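BH1408 protein (PDB 4E0A) probably catalyses N-acetyl transfer, moving an acetyl group from a donor to an amine. Local coordinates at residues A[30-35]-A[128-133]; A[58-61]-A[65-68]; A[87-92]-A[114-119]; A[108-113]-A[138-143]. The protein carries 1 engineered substitution. All coordinates share one frame; numbering follows the deposited sequence.

Contact 1. Residues A[30-35]-A[128-133]; sequences GDIFRS and DVYDFN
F33 pushes the edge of its ring against the flat side of Y130. This is a T-shaped (edge-to-face) pair. The ring centroids are 5.0 Å apart and the planes stand at 76°. The closest approach is from F33 CZ to Y130 CE1, 3.4 Å. F33 CE1 lies 3.8 Å from Y130 CZ, so two neighbouring carbons of the F33 edge rest on the phenol. The two side chains arrive from opposite directions. In F33 the CG atom is anti to the carbonyl carbon (chi1 -63°), which sends the ring out from the loop to Y130.

I32 adds a smaller touch. Its CD1 methyl sits 4.0 Å from Y130 CE2, at a slant to the ring. I32 CG2 lies over a face of the F33 ring, so the two branches of I32 pack on the two rings.

This aromatic cluster is the tight, buried part. The backbones stay well apart, with 10.8 Å between the CA atoms of I32 and Y130. Away from the rings the segments part. G30, D31 and S35 are exposed. H25 of helix 11-28 meets both F33 and F132 edge to face. M83 of the second subunit packs on I32 and F33.

From Y130 to N133 the chain makes a type I beta turn, closed by N133 N to Y130 O at 2.9 Å. N133 then caps helix 134-142 through its side chain, bonding A136 N. The contact thus joins the loop after helix 11-28 to the place where strand 124-130 runs through a type I turn to the N-cap of helix 134-142, within the GNAT fold.

Contact 2. Residues A[58-61]-A[65-68]; sequences VFVD and KIGA
V60 and I66 meet across a beta hairpin made by strands 54-62 and 65-77. They form an antiparallel non-hydrogen-bonded pair, with side chains on the same face of the sheet. V60 CG2 and I66 CD1 come within 3.6 Å, the two side chains crossing at a slant. I66 has CG1 anti to the carbonyl carbon (chi1 -63°), and its second torsion turns CD1 back over the neighbouring strand. That methyl also reaches V58 CB, at 3.8 Å. I66 therefore lies against both valines. V14 and L17 of helix 11-28 pack on this face, against V58 and I66.

F59 and A68 point to the other face. Their CB atoms are 4.0 Å apart, and I105 of helix 105-119 touches both. The F59 ring turns an edge, near its own plane, to G67 CA. D61 forms a salt bridge with R100.

The two short segments are strongly twisted against each other, with 124° between their directions. G67 N still donates to F59 O over 2.9 Å, with a bent N-H...O angle of 144°. F59 N donates to A68 O over 2.9 Å; this bond is nearly straight, but the donor stands above the carbonyl plane.

Contact 3. Residues A[87-92]-A[114-119]; sequences KTVYIS and ISYGKA
V89 meets helix 105-119 with one methyl, CG2, which touches both Y116 and G117. The contact is small and rests on apolar packing.

The first kind of touch is methyl against ring edge. V89 CG2 is 3.7 Å from Y116 CD1 and 3.9 Å from Y116 CE1. The methyl lies near the plane of the ring, so it meets the rim of the phenol and not its face. In Y116 the CG atom is anti to the backbone N (chi1 180°), and the ring reaches from the helix down to the strand. The two side chains run at a slant to each other.

The second kind is methyl against backbone. V89 CG2 is also 3.7 Å from G117 CA. With no side chain at G117, the strand comes close to the helix here, and the CA atoms of V89 and G117 are 6.0 Å apart. The other methyl of V89, CG1, faces I113, one turn earlier in the helix.

V89, Y116 and G117 meet without polar bonds. K87, at the start of its segment, ties the strand to residues beyond the helix: K87 N bonds D123, and K87 NZ reaches H120 O.

This is the strand-to-helix packing of a right-handed beta-alpha-beta crossover, made by strand 86-96, helix 105-119 and strand 124-130. The helix lies on the sheet. I72 of strand 65-77 packs on V89 and Y116, and V89 makes backbone hydrogen bonds with A124 and E126 of strand 124-130.

Contact 4. Residues A[108-113]-A[138-143]; sequences LIFEAI and AFYHSL
F110 of helix 105-119 receives Y140 and L143 from the end of segment 138-143. Its CG is anti to the backbone N (chi1 -163°), which carries the ring toward helix 134-142. The backbones remain apart: the CA atoms of F110 and L143 are 8.4 Å from each other.

Along segment 138-143, F139 is the first residue to matter. Its ring is a backing for its neighbours more than a partner of F110. The L143 CD1 methyl lies over one of its faces, and F139 CD2 sits over the centre of the Y140 ring.

Y140 comes next. It turns the edge of its ring to F110, with Y140 CE1 4.0 Å from F110 CE1. The two side chains cross at a slant. L94 of strand 86-96 and M145 also pack on Y140, and a phosphate ion, probably from the crystallisation liquor, is bound about 4 Å from its side chain. Helices 105-119 and 134-142 are linked in the chain by strand 124-130, and F110 bridges them within the GNAT fold.

S142 turns its hydroxyl back along the chain. S142 OG donates to F139 O over 2.8 Å, three residues back.

L143 ends the contact. L143 CD1 sits over the face of F110, 3.9 Å from the ring centroid and 24° off its normal, a CH-pi contact. The same methyl is 3.6 Å from F110 CG. L143 CB lies 4.0 Å from F110 CE2, near the rim of the ring.

In the fold
Contact 2 closes first along the chain, before contacts 3 and 4 open. Contact 1 spans the longest loop and encloses contacts 2 and 3. Contacts 1, 2 and 3 all reach the one mixed sheet. Contacts 3 and 4 share helix 105-119, with centres about 12 Å apart, and touch through I91 and F110. Contact 4 also meets contact 2, where I109 packs on F59 and A68. Contacts 1 and 2 lie about 25 Å apart between centres. Contacts 1 and 3 touch through D128 and Y90, a probable though unusually short hydrogen bond. Contacts 1, 3 and 4 touch the second subunit, so these three lie near the interface with it.

Contact 1. Residues A[30-35]-A[128-133]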
loop_
_atom_site.group_PDB
_atom_site.type_symbol
_atom_site.label_atom_id
_atom_site.label_comp_id
_atom_site.label_asym_id
_atom_site.label_seq_id
_atom_site.Cartn_x
_atom_site.Cartn_y
_atom_site.Cartn_z
ATOM N N GLY A 30 4.909 12.166 -12.411
ATOM C CA GLY A 30 6.285 12.071 -12.862
ATOM C C GLY A 30 7.282 12.095 -11.718
ATOM O O GLY A 30 8.470 11.833 -11.918
ATOM N N ASP A 31 6.799 12.410 -10.513
ATOM C CA ASP A 31 7.651 12.445 -9.335
ATOM C C ASP A 31 7.914 11.034 -8.832
ATOM O O ASP A 31 8.895 10.783 -8.122
ATOM C CB ASP A 31 7.033 13.332 -8.235
ATOM C CG ASP A 31 5.636 12.898 -7.838
ATOM O OD1 ASP A 31 4.857 12.439 -8.705
ATOM O OD2 ASP A 31 5.305 13.017 -6.637
ATOM N N ILE A 32 7.040 10.109 -9.225
ATOM C CA ILE A 32 7.149 8.723 -8.812
ATOM C C ILE A 32 7.605 7.871 -9.994
ATOM O O ILE A 32 8.498 7.031 -9.859
ATOM C CB ILE A 32 5.787 8.202 -8.245
ATOM C CG1 ILE A 32 5.425 8.968 -6.955
ATOM C CG2 ILE A 32 5.823 6.693 -7.977
ATOM C CD1 ILE A 32 4.203 8.433 -6.231
ATOM N N PHE A 33 6.989 8.103 -11.154
ATOM C CA PHE A 33 7.190 7.241 -12.320
ATOM C C PHE A 33 8.147 7.869 -13.321
ATOM O O PHE A 33 8.179 9.081 -13.501
ATOM C CB PHE A 33 5.837 6.911 -12.978
ATOM C CG PHE A 33 4.911 6.141 -12.079
ATOM C CD1 PHE A 33 3.963 6.798 -11.300
ATOM C CD2 PHE A 33 5.007 4.766 -11.990
ATOM C CE1 PHE A 33 3.133 6.089 -10.461
ATOM C CE2 PHE A 33 4.170 4.045 -11.151
ATOM C CZ PHE A 33 3.234 4.714 -10.385
ATOM N N ARG A 34 8.929 7.024 -13.976
ATOM C CA ARG A 34 9.967 7.488 -14.879
ATOM C C ARG A 34 9.746 6.893 -16.271
ATOM O O ARG A 34 9.423 5.710 -16.403
ATOM C CB ARG A 34 11.332 7.060 -14.324
ATOM C CG ARG A 34 12.536 7.601 -15.070
ATOM C CD ARG A 34 13.812 7.042 -14.444
ATOM N NE ARG A 34 15.017 7.530 -15.106
ATOM C CZ ARG A 34 15.576 6.949 -16.166
ATOM N NH1 ARG A 34 15.029 5.856 -16.702
ATOM N NH2 ARG A 34 16.677 7.467 -16.697
ATOM N N SER A 35 9.924 7.710 -17.307
ATOM C CA SER A 35 9.869 7.210 -18.679
ATOM C C SER A 35 11.046 6.298 -18.951
ATOM O O SER A 35 12.168 6.584 -18.529
ATOM C CB SER A 35 9.907 8.364 -19.684
ATOM O OG SER A 35 8.665 9.038 -19.735
ATOM N N ASP A 128 -3.469 -2.497 -6.127
ATOM C CA ASP A 128 -3.270 -1.104 -5.770
ATOM C C ASP A 128 -3.506 -0.208 -6.957
ATOM O O ASP A 128 -3.085 -0.507 -8.065
ATOM C CB ASP A 128 -1.875 -0.872 -5.209
ATOM C CG ASP A 128 -1.690 -1.510 -3.842
ATOM O OD1 ASP A 128 -1.000 -2.548 -3.756
ATOM O OD2 ASP A 128 -2.253 -0.985 -2.858
ATOM N N VAL A 129 -4.179 0.905 -6.713
ATOM C CA VAL A 129 -4.431 1.855 -7.782
ATOM C C VAL A 129 -4.086 3.281 -7.323
ATOM O O VAL A 129 -4.336 3.663 -6.172
ATOM C CB VAL A 129 -5.893 1.747 -8.276
ATOM C CG1 VAL A 129 -6.864 2.103 -7.149
ATOM C CG2 VAL A 129 -6.105 2.627 -9.503
ATOM N N TYR A 130 -3.506 4.061 -8.225
ATOM C CA TYR A 130 -3.149 5.444 -7.907
ATOM C C TYR A 130 -4.347 6.380 -7.904
ATOM O O TYR A 130 -5.271 6.224 -8.704
ATOM C CB TYR A 130 -2.021 5.947 -8.816
ATOM C CG TYR A 130 -0.696 5.453 -8.310
ATOM C CD1 TYR A 130 -0.274 4.163 -8.581
ATOM C CD2 TYR A 130 0.092 6.251 -7.482
ATOM C CE1 TYR A 130 0.910 3.688 -8.090
ATOM C CE2 TYR A 130 1.289 5.785 -6.985
ATOM C CZ TYR A 130 1.691 4.494 -7.293
ATOM O OH TYR A 130 2.883 3.997 -6.811
ATOM N N ASP A 131 -4.316 7.351 -6.991
ATOM C CA ASP A 131 -5.464 8.220 -6.709
ATOM C C ASP A 131 -5.959 8.985 -7.939
ATOM O O ASP A 131 -7.156 9.217 -8.088
ATOM C CB ASP A 131 -5.103 9.191 -5.565
ATOM C CG ASP A 131 -6.200 10.207 -5.264
ATOM O OD1 ASP A 131 -7.292 9.801 -4.814
ATOM O OD2 ASP A 131 -5.960 11.428 -5.449
ATOM N N PHE A 132 -5.046 9.364 -8.830
ATOM C CA PHE A 132 -5.439 10.124 -10.022
ATOM C C PHE A 132 -6.249 9.292 -11.028
ATOM O O PHE A 132 -6.895 9.848 -11.925
ATOM C CB PHE A 132 -4.199 10.665 -10.737
ATOM C CG PHE A 132 -3.408 9.600 -11.480
ATOM C CD1 PHE A 132 -2.351 8.948 -10.870
ATOM C CD2 PHE A 132 -3.735 9.254 -12.782
ATOM C CE1 PHE A 132 -1.633 7.981 -11.548
ATOM C CE2 PHE A 132 -3.025 8.289 -13.461
ATOM C CZ PHE A 132 -1.975 7.655 -12.852
ATOM N N ASN A 133 -6.176 7.971 -10.892
ATOM C CA ASN A 133 -6.615 7.044 -11.936
ATOM C C ASN A 133 -8.119 6.778 -11.839
ATOM O O ASN A 133 -8.555 5.700 -11.414
ATOM C CB ASN A 133 -5.803 5.746 -11.834
ATOM C CG ASN A 133 -5.916 4.868 -13.062
ATOM O OD1 ASN A 133 -6.739 5.104 -13.945
ATOM N ND2 ASN A 133 -5.086 3.824 -13.112
#

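Contact 2. Residues A[58-61]-A[65-68]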
loop_
_atom_site.group_PDB
_atom_site.type_symbol
_atom_site.label_atom_id
_atom_site.label_comp_id
_atom_site.label_asym_id
_atom_site.label_seq_id
_atom_site.Cartn_x
_atom_site.Cartn_y
_atom_site.Cartn_z
ATOM N N VAL A 58 -3.967 -13.467 -21.054
ATOM C CA VAL A 58 -4.135 -12.541 -22.175
ATOM C C VAL A 58 -5.472 -12.759 -22.857
ATOM O O VAL A 58 -5.988 -13.874 -22.898
ATOM C CB VAL A 58 -3.020 -12.668 -23.262
ATOM C CG1 VAL A 58 -1.648 -12.277 -22.708
ATOM C CG2 VAL A 58 -2.995 -14.079 -23.863
ATOM N N PHE A 59 -6.033 -11.669 -23.365
ATOM C CA PHE A 59 -7.229 -11.710 -24.175
ATOM C C PHE A 59 -6.793 -11.531 -25.626
ATOM O O PHE A 59 -6.101 -10.563 -25.953
ATOM C CB PHE A 59 -8.183 -10.573 -23.792
ATOM C CG PHE A 59 -9.417 -10.519 -24.651
ATOM C CD1 PHE A 59 -9.461 -9.709 -25.773
ATOM C CD2 PHE A 59 -10.525 -11.299 -24.345
ATOM C CE1 PHE A 59 -10.590 -9.675 -26.572
ATOM C CE2 PHE A 59 -11.652 -11.261 -25.136
ATOM C CZ PHE A 59 -11.683 -10.441 -26.248
ATOM N N VAL A 60 -7.181 -12.463 -26.497
ATOM C CA VAL A 60 -6.810 -12.385 -27.911
ATOM C C VAL A 60 -8.065 -12.290 -28.756
ATOM O O VAL A 60 -8.945 -13.147 -28.662
ATOM C CB VAL A 60 -6.012 -13.625 -28.389
ATOM C CG1 VAL A 60 -5.643 -13.467 -29.842
ATOM C CG2 VAL A 60 -4.780 -13.853 -27.533
ATOM N N ASP A 61 -8.150 -11.250 -29.580
ATOM C CA ASP A 61 -9.350 -11.009 -30.378
ATOM C C ASP A 61 -9.023 -10.883 -31.857
ATOM O O ASP A 61 -9.910 -10.979 -32.710
ATOM C CB ASP A 61 -10.049 -9.729 -29.909
ATOM C CG ASP A 61 -11.557 -9.783 -30.096
ATOM O OD1 ASP A 61 -12.097 -10.882 -30.368
ATOM O OD2 ASP A 61 -12.208 -8.728 -29.957
ATOM N N LYS A 65 -2.659 -9.857 -32.270
ATOM C CA LYS A 65 -3.056 -8.740 -31.408
ATOM C C LYS A 65 -3.618 -9.137 -30.033
ATOM O O LYS A 65 -4.716 -9.692 -29.918
ATOM C CB LYS A 65 -3.980 -7.749 -32.124
ATOM C CG LYS A 65 -3.242 -6.580 -32.772
ATOM C CD LYS A 65 -4.144 -5.354 -32.891
ATOM C CE LYS A 65 -3.388 -4.124 -33.405
ATOM N NZ LYS A 65 -2.416 -3.560 -32.411
ATOM N N ILE A 66 -2.848 -8.829 -28.992
ATOM C CA ILE A 66 -3.308 -8.990 -27.618
ATOM C C ILE A 66 -4.110 -7.750 -27.244
ATOM O O ILE A 66 -3.567 -6.642 -27.227
ATOM C CB ILE A 66 -2.113 -9.111 -26.646
ATOM C CG1 ILE A 66 -1.274 -10.354 -26.952
ATOM C CG2 ILE A 66 -2.582 -9.096 -25.174
ATOM C CD1 ILE A 66 -2.019 -11.631 -26.810
ATOM N N GLY A 67 -5.395 -7.925 -26.948
ATOM C CA GLY A 67 -6.226 -6.800 -26.557
ATOM C C GLY A 67 -6.156 -6.409 -25.088
ATOM O O GLY A 67 -6.540 -5.303 -24.730
ATOM N N ALA A 68 -5.678 -7.317 -24.237
ATOM C CA ALA A 68 -5.615 -7.072 -22.802
ATOM C C ALA A 68 -4.739 -8.120 -22.141
ATOM O O ALA A 68 -4.568 -9.214 -22.670
ATOM C CB ALA A 68 -7.013 -7.139 -22.198
#

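Contact 3. Residues A[87-92]-A[114-119]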
loop_
_atom_site.group_PDB
_atom_site.type_symbol
_atom_site.label_atom_id
_atom_site.label_comp_id
_atom_site.label_asym_id
_atom_site.label_seq_id
_atom_site.Cartn_x
_atom_site.Cartn_y
_atom_site.Cartn_z
ATOM N N LYS A 87 -4.549 -15.401 2.715
ATOM C CA LYS A 87 -4.267 -15.880 1.365
ATOM C C LYS A 87 -5.045 -15.018 0.374
ATOM O O LYS A 87 -6.270 -14.897 0.462
ATOM C CB LYS A 87 -4.667 -17.359 1.243
ATOM C CG LYS A 87 -4.219 -18.031 -0.054
ATOM C CD LYS A 87 -4.604 -19.515 -0.082
ATOM C CE LYS A 87 -3.985 -20.203 -1.300
ATOM N NZ LYS A 87 -4.360 -21.642 -1.377
ATOM N N THR A 88 -4.340 -14.384 -0.555
ATOM C CA THR A 88 -5.016 -13.542 -1.532
ATOM C C THR A 88 -4.493 -13.759 -2.939
ATOM O O THR A 88 -3.431 -14.366 -3.146
ATOM C CB THR A 88 -4.837 -12.025 -1.222
ATOM O OG1 THR A 88 -3.443 -11.715 -1.096
ATOM C CG2 THR A 88 -5.576 -11.623 0.060
ATOM N N VAL A 89 -5.242 -13.244 -3.902
ATOM C CA VAL A 89 -4.703 -13.040 -5.241
ATOM C C VAL A 89 -4.389 -11.562 -5.364
ATOM O O VAL A 89 -5.258 -10.722 -5.122
ATOM C CB VAL A 89 -5.715 -13.419 -6.331
ATOM C CG1 VAL A 89 -5.210 -12.962 -7.696
ATOM C CG2 VAL A 89 -5.964 -14.910 -6.327
ATOM N N TYR A 90 -3.156 -11.233 -5.732
ATOM C CA TYR A 90 -2.790 -9.836 -5.912
ATOM C C TYR A 90 -2.608 -9.538 -7.389
ATOM O O TYR A 90 -1.795 -10.178 -8.071
ATOM C CB TYR A 90 -1.510 -9.498 -5.167
ATOM C CG TYR A 90 -1.136 -8.035 -5.269
ATOM C CD1 TYR A 90 -1.812 -7.077 -4.524
ATOM C CD2 TYR A 90 -0.114 -7.604 -6.123
ATOM C CE1 TYR A 90 -1.472 -5.724 -4.609
ATOM C CE2 TYR A 90 0.217 -6.253 -6.221
ATOM C CZ TYR A 90 -0.462 -5.325 -5.452
ATOM O OH TYR A 90 -0.134 -3.983 -5.531
ATOM N N ILE A 91 -3.387 -8.589 -7.889
ATOM C CA ILE A 91 -3.287 -8.199 -9.286
ATOM C C ILE A 91 -2.238 -7.095 -9.398
ATOM O O ILE A 91 -2.488 -5.965 -8.992
ATOM C CB ILE A 91 -4.631 -7.669 -9.816
ATOM C CG1 ILE A 91 -5.735 -8.733 -9.670
ATOM C CG2 ILE A 91 -4.478 -7.231 -11.260
ATOM C CD1 ILE A 91 -7.111 -8.214 -10.033
ATOM N N SER A 92 -1.075 -7.426 -9.948
ATOM C CA SER A 92 0.005 -6.452 -10.113
ATOM C C SER A 92 -0.134 -5.645 -11.406
ATOM O O SER A 92 0.332 -4.511 -11.491
ATOM C CB SER A 92 1.370 -7.148 -10.048
ATOM O OG SER A 92 1.519 -8.059 -11.121
ATOM N N ILE A 114 -11.189 -13.932 -10.839
ATOM C CA ILE A 114 -12.073 -14.437 -9.789
ATOM C C ILE A 114 -12.071 -15.964 -9.762
ATOM O O ILE A 114 -11.915 -16.573 -8.703
ATOM C CB ILE A 114 -13.514 -13.927 -9.944
ATOM C CG1 ILE A 114 -13.579 -12.419 -9.703
ATOM C CG2 ILE A 114 -14.452 -14.661 -8.965
ATOM C CD1 ILE A 114 -14.907 -11.777 -10.113
ATOM N N SER A 115 -12.215 -16.581 -10.935
ATOM C CA SER A 115 -12.225 -18.038 -11.029
ATOM C C SER A 115 -10.939 -18.625 -10.475
ATOM O O SER A 115 -10.959 -19.664 -9.813
ATOM C CB SER A 115 -12.425 -18.495 -12.474
ATOM O OG SER A 115 -13.751 -18.253 -12.894
ATOM N N TYR A 116 -9.829 -17.953 -10.743
ATOM C CA TYR A 116 -8.540 -18.357 -10.213
ATOM C C TYR A 116 -8.546 -18.266 -8.688
ATOM O O TYR A 116 -8.122 -19.198 -8.003
ATOM C CB TYR A 116 -7.430 -17.467 -10.790
ATOM C CG TYR A 116 -6.048 -17.809 -10.289
ATOM C CD1 TYR A 116 -5.490 -17.138 -9.206
ATOM C CD2 TYR A 116 -5.294 -18.806 -10.900
ATOM C CE1 TYR A 116 -4.224 -17.448 -8.742
ATOM C CE2 TYR A 116 -4.025 -19.127 -10.441
ATOM C CZ TYR A 116 -3.496 -18.445 -9.361
ATOM O OH TYR A 116 -2.238 -18.761 -8.901
ATOM N N GLY A 117 -8.997 -17.131 -8.161
ATOM C CA GLY A 117 -9.055 -16.934 -6.719
ATOM C C GLY A 117 -9.909 -18.005 -6.057
ATOM O O GLY A 117 -9.502 -18.605 -5.064
ATOM N N LYS A 118 -11.091 -18.263 -6.610
ATOM C CA LYS A 118 -11.942 -19.333 -6.082
ATOM C C LYS A 118 -11.279 -20.713 -6.136
ATOM O O LYS A 118 -11.335 -21.474 -5.169
ATOM C CB LYS A 118 -13.311 -19.356 -6.778
ATOM C CG LYS A 118 -14.134 -18.101 -6.522
ATOM C CD LYS A 118 -15.464 -18.115 -7.255
ATOM C CE LYS A 118 -16.322 -16.922 -6.833
ATOM N NZ LYS A 118 -17.387 -16.620 -7.831
ATOM N N ALA A 119 -10.643 -21.029 -7.260
ATOM C CA ALA A 119 -9.997 -22.328 -7.420
ATOM C C ALA A 119 -8.902 -22.527 -6.374
ATOM O O ALA A 119 -8.614 -23.652 -5.964
ATOM C CB ALA A 119 -9.437 -22.485 -8.839
#

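Contact 4. Residues A[108-113]-A[138-143]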
loop_
_atom_site.group_PDB
_atom_site.type_symbol
_atom_site.label_atom_id
_atom_site.label_comp_id
_atom_site.label_asym_id
_atom_site.label_seq_id
_atom_site.Cartn_x
_atom_site.Cartn_y
_atom_site.Cartn_z
ATOM N N LEU A 108 -14.121 -9.425 -18.647
ATOM C CA LEU A 108 -13.858 -10.829 -18.927
ATOM C C LEU A 108 -12.550 -11.285 -18.265
ATOM O O LEU A 108 -12.483 -12.378 -17.691
ATOM C CB LEU A 108 -13.819 -11.090 -20.433
ATOM C CG LEU A 108 -15.172 -11.102 -21.154
ATOM C CD1 LEU A 108 -14.973 -11.195 -22.646
ATOM C CD2 LEU A 108 -16.026 -12.262 -20.673
ATOM N N ILE A 109 -11.514 -10.463 -18.352
ATOM C CA ILE A 109 -10.235 -10.796 -17.695
ATOM C C ILE A 109 -10.414 -10.898 -16.180
ATOM O O ILE A 109 -9.934 -11.841 -15.542
ATOM C CB ILE A 109 -9.138 -9.772 -18.004
ATOM C CG1 ILE A 109 -8.674 -9.914 -19.460
ATOM C CG2 ILE A 109 -7.941 -9.954 -17.048
ATOM C CD1 ILE A 109 -7.859 -11.143 -19.681
ATOM N N PHE A 110 -11.128 -9.937 -15.607
ATOM C CA PHE A 110 -11.364 -9.934 -14.163
ATOM C C PHE A 110 -12.152 -11.163 -13.705
ATOM O O PHE A 110 -11.869 -11.736 -12.661
ATOM C CB PHE A 110 -12.108 -8.668 -13.736
ATOM C CG PHE A 110 -12.039 -8.396 -12.256
ATOM C CD1 PHE A 110 -10.907 -7.797 -11.698
ATOM C CD2 PHE A 110 -13.098 -8.730 -11.425
ATOM C CE1 PHE A 110 -10.827 -7.527 -10.339
ATOM C CE2 PHE A 110 -13.034 -8.465 -10.058
ATOM C CZ PHE A 110 -11.901 -7.857 -9.508
ATOM N N GLU A 111 -13.150 -11.559 -14.485
ATOM C CA GLU A 111 -13.883 -12.780 -14.190
ATOM C C GLU A 111 -12.965 -14.003 -14.153
ATOM O O GLU A 111 -13.115 -14.867 -13.290
ATOM C CB GLU A 111 -15.033 -12.962 -15.182
ATOM C CG GLU A 111 -16.204 -12.060 -14.842
ATOM C CD GLU A 111 -17.160 -11.862 -15.994
ATOM O OE1 GLU A 111 -16.816 -12.248 -17.130
ATOM O OE2 GLU A 111 -18.254 -11.310 -15.757
ATOM N N ALA A 112 -12.006 -14.058 -15.073
ATOM C CA ALA A 112 -11.017 -15.129 -15.075
ATOM C C ALA A 112 -10.202 -15.114 -13.780
ATOM O O ALA A 112 -9.896 -16.160 -13.209
ATOM C CB ALA A 112 -10.093 -14.988 -16.278
ATOM N N ILE A 113 -9.865 -13.920 -13.310
ATOM C CA ILE A 113 -9.090 -13.793 -12.076
ATOM C C ILE A 113 -9.905 -14.277 -10.875
ATOM O O ILE A 113 -9.379 -14.976 -10.014
ATOM C CB ILE A 113 -8.567 -12.363 -11.882
ATOM C CG1 ILE A 113 -7.622 -11.998 -13.043
ATOM C CG2 ILE A 113 -7.838 -12.208 -10.549
ATOM C CD1 ILE A 113 -7.177 -10.563 -13.040
ATOM N N ALA A 138 -13.265 3.578 -11.273
ATOM C CA ALA A 138 -14.650 3.344 -11.690
ATOM C C ALA A 138 -14.831 1.912 -12.168
ATOM O O ALA A 138 -15.863 1.306 -11.937
ATOM C CB ALA A 138 -15.049 4.315 -12.779
ATOM N N PHE A 139 -13.821 1.388 -12.849
ATOM C CA PHE A 139 -13.875 0.026 -13.371
ATOM C C PHE A 139 -13.901 -0.942 -12.193
ATOM O O PHE A 139 -14.769 -1.800 -12.106
ATOM C CB PHE A 139 -12.664 -0.225 -14.276
ATOM C CG PHE A 139 -12.490 -1.653 -14.713
ATOM C CD1 PHE A 139 -13.261 -2.184 -15.736
ATOM C CD2 PHE A 139 -11.517 -2.451 -14.126
ATOM C CE1 PHE A 139 -13.090 -3.503 -16.146
ATOM C CE2 PHE A 139 -11.327 -3.761 -14.531
ATOM C CZ PHE A 139 -12.123 -4.294 -15.538
ATOM N N TYR A 140 -12.952 -0.802 -11.278
ATOM C CA TYR A 140 -12.911 -1.716 -10.136
ATOM C C TYR A 140 -14.116 -1.566 -9.206
ATOM O O TYR A 140 -14.616 -2.558 -8.657
ATOM C CB TYR A 140 -11.568 -1.605 -9.395
ATOM C CG TYR A 140 -10.439 -2.139 -10.250
ATOM C CD1 TYR A 140 -10.456 -3.460 -10.686
ATOM C CD2 TYR A 140 -9.384 -1.325 -10.659
ATOM C CE1 TYR A 140 -9.450 -3.965 -11.496
ATOM C CE2 TYR A 140 -8.359 -1.829 -11.478
ATOM C CZ TYR A 140 -8.411 -3.148 -11.888
ATOM O OH TYR A 140 -7.425 -3.676 -12.687
ATOM N N HIS A 141 -14.591 -0.339 -9.030
ATOM C CA HIS A 141 -15.817 -0.134 -8.253
ATOM C C HIS A 141 -16.975 -0.887 -8.874
ATOM O O HIS A 141 -17.768 -1.512 -8.173
ATOM C CB HIS A 141 -16.162 1.351 -8.141
ATOM C CG HIS A 141 -15.314 2.090 -7.151
ATOM N ND1 HIS A 141 -15.026 3.432 -7.272
ATOM C CD2 HIS A 141 -14.691 1.670 -6.024
ATOM C CE1 HIS A 141 -14.262 3.808 -6.262
ATOM N NE2 HIS A 141 -14.042 2.757 -5.491
ATOM N N SER A 142 -17.048 -0.846 -10.201
ATOM C CA SER A 142 -18.167 -1.443 -10.928
ATOM C C SER A 142 -18.154 -2.962 -10.824
ATOM O O SER A 142 -19.165 -3.614 -11.052
ATOM C CB SER A 142 -18.129 -1.036 -12.397
ATOM O OG SER A 142 -17.345 -1.944 -13.141
ATOM N N LEU A 143 -17.001 -3.523 -10.485
ATOM C CA LEU A 143 -16.877 -4.970 -10.324
ATOM C C LEU A 143 -17.006 -5.422 -8.872
ATOM O O LEU A 143 -16.762 -6.583 -8.567
ATOM C CB LEU A 143 -15.554 -5.460 -10.904
ATOM C CG LEU A 143 -15.422 -5.235 -12.411
ATOM C CD1 LEU A 143 -13.966 -5.382 -12.832
ATOM C CD2 LEU A 143 -16.316 -6.196 -13.177
#